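PDB 4XU6: uncharacterized protein from Mycobacterium vanbaalenii PYR-1, which binds diacylglycerol within the membrane as a homotrimeric, mycobacterial homolog of the Insig family of sterol-sensing proteins. Local coordinates for residues A[81-84]-A[85-89]; A[15-18]-A[19-23]; A[129-132]-A[133-136]. One frame throughout, in Å; residues are numbered along the deposited sequence.

Contact 1: residues A[81-84]-A[85-89]. With BOG (octyl beta-D-glucopyranoside), chain D.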
loop_
_atom_site.group_PDB
_atom_site.type_symbol
_atom_site.label_atom_id
_atom_site.label_comp_id
_atom_site.label_asym_id
_atom_site.label_seq_id
_atom_site.Cartn_x
_atom_site.Cartn_y
_atom_site.Cartn_z
ATOM N N GLY A 81 11.409 -2.369 6.878
ATOM C CA GLY A 81 10.025 -2.315 6.443
ATOM C C GLY A 81 9.301 -1.113 7.020
ATOM O O GLY A 81 8.501 -0.488 6.339
ATOM N N GLY A 82 9.585 -0.787 8.278
ATOM C CA GLY A 82 8.950 0.348 8.918
ATOM C C GLY A 82 9.433 1.665 8.336
ATOM O O GLY A 82 8.647 2.590 8.122
ATOM N N VAL A 83 10.732 1.769 8.091
ATOM C CA VAL A 83 11.255 2.987 7.470
ATOM C C VAL A 83 10.660 3.170 6.065
ATOM O O VAL A 83 10.281 4.273 5.668
ATOM C CB VAL A 83 12.796 2.996 7.434
ATOM C CG1 VAL A 83 13.302 4.130 6.547
ATOM C CG2 VAL A 83 13.348 3.155 8.853
ATOM N N ALA A 84 10.566 2.073 5.324
ATOM C CA ALA A 84 9.972 2.114 3.988
ATOM C C ALA A 84 8.500 2.543 4.047
ATOM O O ALA A 84 8.031 3.298 3.201
ATOM C CB ALA A 84 10.121 0.757 3.304
ATOM N N ALA A 85 7.770 2.069 5.054
ATOM C CA ALA A 85 6.351 2.415 5.183
ATOM C C ALA A 85 6.182 3.909 5.452
ATOM O O ALA A 85 5.304 4.555 4.882
ATOM C CB ALA A 85 5.687 1.594 6.293
ATOM N N VAL A 86 7.022 4.453 6.328
ATOM C CA VAL A 86 6.944 5.879 6.667
ATOM C C VAL A 86 7.364 6.752 5.480
ATOM O O VAL A 86 6.696 7.727 5.142
ATOM C CB VAL A 86 7.797 6.214 7.920
ATOM C CG1 VAL A 86 7.830 7.734 8.151
ATOM C CG2 VAL A 86 7.209 5.520 9.144
ATOM N N VAL A 87 8.455 6.383 4.825
ATOM C CA VAL A 87 8.875 7.131 3.646
ATOM C C VAL A 87 7.853 7.026 2.507
ATOM O O VAL A 87 7.547 8.018 1.862
ATOM C CB VAL A 87 10.266 6.710 3.154
ATOM C CG1 VAL A 87 10.594 7.413 1.840
ATOM C CG2 VAL A 87 11.316 7.061 4.204
ATOM N N GLY A 88 7.316 5.832 2.268
ATOM C CA GLY A 88 6.308 5.678 1.231
ATOM C C GLY A 88 5.068 6.494 1.534
ATOM O O GLY A 88 4.473 7.089 0.640
ATOM N N THR A 89 4.679 6.538 2.804
ATOM C CA THR A 89 3.498 7.304 3.201
ATOM C C THR A 89 3.761 8.798 3.033
ATOM O O THR A 89 2.913 9.545 2.552
ATOM C CB THR A 89 3.112 6.995 4.662
ATOM O OG1 THR A 89 2.845 5.593 4.795
ATOM C CG2 THR A 89 1.871 7.771 5.070
HETATM C C1 BOG D . 8.828 -10.346 9.039
HETATM O O1 BOG D . 8.040 -9.349 8.404
HETATM C C2 BOG D . 9.209 -11.406 8.021
HETATM O O2 BOG D . 8.050 -11.890 7.327
HETATM C C3 BOG D . 9.900 -12.545 8.747
HETATM O O3 BOG D . 10.389 -13.484 7.778
HETATM C C4 BOG D . 11.085 -12.045 9.568
HETATM O O4 BOG D . 11.295 -12.924 10.681
HETATM C C5 BOG D . 10.989 -10.622 10.119
HETATM O O5 BOG D . 10.036 -9.750 9.497
HETATM C C6 BOG D . 12.358 -10.025 9.874
HETATM O O6 BOG D . 12.873 -10.519 8.631
HETATM C "C1'" BOG D . 8.600 -8.052 8.598
HETATM C "C2'" BOG D . 7.525 -7.030 8.283
HETATM C "C3'" BOG D . 8.130 -5.858 7.536
HETATM C "C4'" BOG D . 7.059 -5.204 6.675
HETATM C "C5'" BOG D . 6.623 -3.871 7.264
HETATM C "C6'" BOG D . 5.277 -3.452 6.707
HETATM C "C7'" BOG D . 4.815 -2.148 7.341
HETATM C "C8'" BOG D . 3.451 -1.762 6.802
#
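V87 and V83 sit one above the other on a single turn of the transmembrane helix 76-96, and the bond from V87 N to V83 O, 2.9 Å long with an N-H...O angle of 170°, is the straightest of four that tie this stretch together. A85 N reaches G81 O, V86 N reaches G82 O and G88 N reaches A84 O in the same i to i+4 pattern, so each of the four carbonyls from G81 to A84 has its amide partner. The next carbonyl, A85 O, takes two donors: T89 N at 2.9 Å and T89 OG1 at 2.7 Å, arriving from opposite faces of the carbonyl plane. With chi1 at -59°, the threonine hydroxyl folds back onto its own helix and donates a hydrogen bond to that carbonyl, so a polar group inside the membrane is paid for locally. T92 OG1 is likewise hydrogen-bonded to G88 O.

The side chains add little to this turn. V87 CG2, beside its backbone N, lies 3.3 Å from V83 O and 4.2 Å from V83 CG1, a loose valine-on-valine contact. V83 and V86 both touch a bound tridecanoic acid and V174 of helix 164-184, while A84 packs on I114 of the second subunit.

On the detergent side the octyl chain of the glucoside runs directly against the bare backbone at G81, its C5' atom 3.8 Å from G81 CA, and then passes A85 CB, with C7' at 4.0 Å. With the carbonyls of G81 to A85 and the hydroxyl of T89 bonded within the helix, what meets the octyl chain here is hydrocarbon, in keeping with a transmembrane segment.

Contact 2: residues A[15-18]-A[19-23]; sequences GAVA and ALIGD. With TDA (N-tridecanoic acid), chain E.
A19 N to G15 O, at 2.9 Å, is the shortest polar bond joining residues 15-18 to 19-23. Its N-H...O angle is 156°, and the donor lies tilted from the carbonyl plane, as it does in the three bonds that follow: L20 N to A16 O, I21 N to V17 O, and G22 N to A18 O. The last of these is the straightest, at 169°.

The methyl of A19 is tucked against the same carbonyl, with CB 3.2 Å from G15 O. L20 folds back in a similar way and places CG 3.3 Å from A16 O. On the next position round, I21 sends CG1 back beside its own backbone N (chi1 -68°), which carries CD1 over V17 O and up to V17 CG1 at 4.1 Å; the two side chains cross at a slant. I21 also packs on V102 of the second subunit, so this flank faces the trimer interface.

All of this belongs to the first transmembrane helix, 5-29, one wall of the lipid pocket of this Insig homolog. The pocket side carries small residues. A18 CB meets C30 of the tridecanoic acid at 3.5 Å, and G15 O lies 3.8 Å from the same carbon, so the acyl chain passes close to the helix backbone. A19 turns to F49 and V53 of helix 48-64. At the far end, the carboxylate of D23 is buried, and its OD2 is hydrogen-bonded to both S45 OG and Y34 OH.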
loop_
_atom_site.group_PDB
_atom_site.type_symbol
_atom_site.label_atom_id
_atom_site.label_comp_id
_atom_site.label_asym_id
_atom_site.label_seq_id
_atom_site.Cartn_x
_atom_site.Cartn_y
_atom_site.Cartn_z
ATOM N N GLY A 15 17.007 9.469 10.004
ATOM C CA GLY A 15 15.896 10.402 10.024
ATOM C C GLY A 15 16.119 11.605 9.119
ATOM O O GLY A 15 15.204 12.055 8.417
ATOM N N ALA A 16 17.342 12.129 9.129
ATOM C CA ALA A 16 17.692 13.275 8.289
ATOM C C ALA A 16 17.550 12.966 6.798
ATOM O O ALA A 16 17.022 13.781 6.041
ATOM C CB ALA A 16 19.117 13.754 8.596
ATOM N N VAL A 17 18.034 11.801 6.375
ATOM C CA VAL A 17 17.965 11.442 4.955
ATOM C C VAL A 17 16.515 11.235 4.522
ATOM O O VAL A 17 16.096 11.745 3.491
ATOM C CB VAL A 17 18.791 10.178 4.634
ATOM C CG1 VAL A 17 18.500 9.677 3.218
ATOM C CG2 VAL A 17 20.288 10.455 4.821
ATOM N N ALA A 18 15.749 10.495 5.317
ATOM C CA ALA A 18 14.337 10.295 5.006
ATOM C C ALA A 18 13.574 11.621 4.968
ATOM O O ALA A 18 12.728 11.828 4.104
ATOM C CB ALA A 18 13.706 9.330 6.002
ATOM N N ALA A 19 13.873 12.517 5.905
ATOM C CA ALA A 19 13.240 13.836 5.933
ATOM C C ALA A 19 13.523 14.646 4.671
ATOM O O ALA A 19 12.624 15.296 4.133
ATOM C CB ALA A 19 13.673 14.629 7.171
ATOM N N LEU A 20 14.773 14.624 4.208
ATOM C CA LEU A 20 15.149 15.376 3.005
ATOM C C LEU A 20 14.409 14.853 1.772
ATOM O O LEU A 20 14.003 15.625 0.905
ATOM C CB LEU A 20 16.660 15.304 2.775
ATOM C CG LEU A 20 17.518 16.108 3.756
ATOM C CD1 LEU A 20 18.998 15.812 3.570
ATOM C CD2 LEU A 20 17.227 17.605 3.601
ATOM N N ILE A 21 14.230 13.539 1.697
ATOM C CA ILE A 21 13.518 12.953 0.560
ATOM C C ILE A 21 12.045 13.355 0.600
ATOM O O ILE A 21 11.475 13.775 -0.411
ATOM C CB ILE A 21 13.646 11.413 0.546
ATOM C CG1 ILE A 21 15.093 10.999 0.256
ATOM C CG2 ILE A 21 12.695 10.792 -0.498
ATOM C CD1 ILE A 21 15.392 9.522 0.600
ATOM N N GLY A 22 11.429 13.221 1.771
ATOM C CA GLY A 22 10.032 13.579 1.924
ATOM C C GLY A 22 9.804 15.071 1.748
ATOM O O GLY A 22 8.833 15.497 1.118
ATOM N N ASP A 23 10.696 15.884 2.302
ATOM C CA ASP A 23 10.520 17.330 2.187
ATOM C C ASP A 23 10.768 17.810 0.757
ATOM O O ASP A 23 10.053 18.670 0.265
ATOM C CB ASP A 23 11.426 18.065 3.166
ATOM C CG ASP A 23 10.944 19.479 3.469
ATOM O OD1 ASP A 23 9.719 19.695 3.613
ATOM O OD2 ASP A 23 11.808 20.378 3.572
HETATM O O21 TDA E . 5.441 17.661 6.339
HETATM O O22 TDA E . 6.818 19.434 6.952
HETATM C C21 TDA E . 6.570 18.234 7.071
HETATM C C22 TDA E . 7.464 17.362 7.903
HETATM C C23 TDA E . 6.820 16.002 8.186
HETATM C C24 TDA E . 7.799 15.061 8.890
HETATM C C25 TDA E . 7.124 13.743 9.274
HETATM C C26 TDA E . 8.088 12.777 9.957
HETATM C C27 TDA E . 9.101 12.300 8.927
HETATM C C28 TDA E . 10.084 11.308 9.505
HETATM C C29 TDA E . 11.155 11.000 8.472
HETATM C C30 TDA E . 12.094 9.962 9.056
HETATM C C31 TDA E . 11.363 8.639 9.225
HETATM C C32 TDA E . 12.329 7.532 9.630
HETATM C C33 TDA E . 11.597 6.403 10.344
#

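Contact 3: residues A[129-132]-A[133-136]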
loop_
_atom_site.group_PDB
_atom_site.type_symbol
_atom_site.label_atom_id
_atom_site.label_comp_id
_atom_site.label_asym_id
_atom_site.label_seq_id
_atom_site.Cartn_x
_atom_site.Cartn_y
_atom_site.Cartn_z
ATOM N N VAL A 129 1.955 8.829 19.675
ATOM C CA VAL A 129 1.052 9.900 20.092
ATOM C C VAL A 129 1.814 11.173 20.475
ATOM O O VAL A 129 1.395 12.282 20.134
ATOM C CB VAL A 129 0.137 9.467 21.277
ATOM C CG1 VAL A 129 -0.614 10.670 21.844
ATOM C CG2 VAL A 129 -0.855 8.411 20.823
ATOM N N VAL A 130 2.925 11.008 21.186
ATOM C CA VAL A 130 3.751 12.145 21.597
ATOM C C VAL A 130 4.145 13.045 20.410
ATOM O O VAL A 130 3.936 14.256 20.447
ATOM C CB VAL A 130 5.009 11.681 22.370
ATOM C CG1 VAL A 130 5.959 12.848 22.612
ATOM C CG2 VAL A 130 4.610 11.036 23.703
ATOM N N ILE A 131 4.685 12.441 19.355
ATOM C CA ILE A 131 5.126 13.198 18.182
ATOM C C ILE A 131 3.956 13.582 17.253
ATOM O O ILE A 131 4.020 14.590 16.542
ATOM C CB ILE A 131 6.267 12.448 17.428
ATOM C CG1 ILE A 131 6.927 13.360 16.379
ATOM C CG2 ILE A 131 5.746 11.154 16.802
ATOM C CD1 ILE A 131 7.717 14.504 16.990
ATOM N N ALA A 132 2.864 12.819 17.288
ATOM C CA ALA A 132 1.671 13.203 16.525
ATOM C C ALA A 132 1.079 14.496 17.072
ATOM O O ALA A 132 0.300 15.164 16.392
ATOM C CB ALA A 132 0.613 12.095 16.545
ATOM N N VAL A 133 1.427 14.829 18.313
ATOM C CA VAL A 133 1.007 16.104 18.898
ATOM C C VAL A 133 2.092 17.167 18.711
ATOM O O VAL A 133 1.826 18.255 18.204
ATOM C CB VAL A 133 0.672 15.966 20.404
ATOM C CG1 VAL A 133 0.491 17.346 21.030
ATOM C CG2 VAL A 133 -0.584 15.115 20.597
ATOM N N ILE A 134 3.318 16.833 19.104
ATOM C CA ILE A 134 4.437 17.772 19.038
ATOM C C ILE A 134 4.811 18.178 17.605
ATOM O O ILE A 134 5.044 19.355 17.332
ATOM C CB ILE A 134 5.673 17.209 19.770
ATOM C CG1 ILE A 134 5.407 17.142 21.277
ATOM C CG2 ILE A 134 6.925 18.048 19.498
ATOM C CD1 ILE A 134 6.536 16.479 22.060
ATOM N N GLY A 135 4.884 17.205 16.700
ATOM C CA GLY A 135 5.194 17.491 15.305
ATOM C C GLY A 135 4.302 18.547 14.679
ATOM O O GLY A 135 4.786 19.581 14.216
ATOM N N PRO A 136 2.984 18.296 14.650
ATOM C CA PRO A 136 2.078 19.305 14.092
ATOM C C PRO A 136 2.100 20.641 14.849
ATOM O O PRO A 136 1.931 21.685 14.224
ATOM C CB PRO A 136 0.703 18.644 14.223
ATOM C CG PRO A 136 1.002 17.176 14.127
ATOM C CD PRO A 136 2.302 17.011 14.884
#
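I134 and V130 meet on a turn of the transmembrane helix 122-144 just ahead of a proline kink: P136 has no N-H to give, so the usual bond back to A132 O is missing.

Among the backbone bonds, I134 N to V130 O is nearly straight, at 3.0 Å and 169°, and lies in the carbonyl plane. G135 N reaches I131 O at 2.8 Å. V133 N is held less firmly, sharing two weak bonds between V129 O and V130 O.

The apolar contacts are led by V130 CG1 and I134 CD1, 3.7 Å apart, the two side chains running alongside each other and pointing the same way. I134 CG1 sits beside its own backbone N (chi1 -68°) and the chain then extends (chi2 175°), which sets CG1 3.3 Å from V130 O and carries CD1 on to the valine. I134 also touches a bound tridecanoic acid. On another side of the helix, I131 and P136 both pack on Y168 of helix 164-184, I131 reaching F171 as well, and A132 touches F169.

At the kink itself the proline ring packs against A132 O, where an amide N-H would otherwise have pointed: P136 CG and CD each lie 3.1 Å from that oxygen.

Along the chain contact 2 comes first, on helix 5-29, then contact 1 on helix 76-96 and contact 3 on helix 122-144. Contacts 1 and 2 are neighbours, their centres 12 Å apart, and they touch directly where V87 CG2 meets A18 CB at 3.8 Å. Contact 3 stands apart, with its centre about 18 Å from that of contact 1 and about 17 Å from that of contact 2, across the centre of the chain. Each of the three supplies residues to pockets for tridecanoic acid: G15, A18, V83 and V86 line one, I134 another. Three transmembrane helices thus contribute to lipid-binding sites, consistent with a diacylglycerol-binding protein.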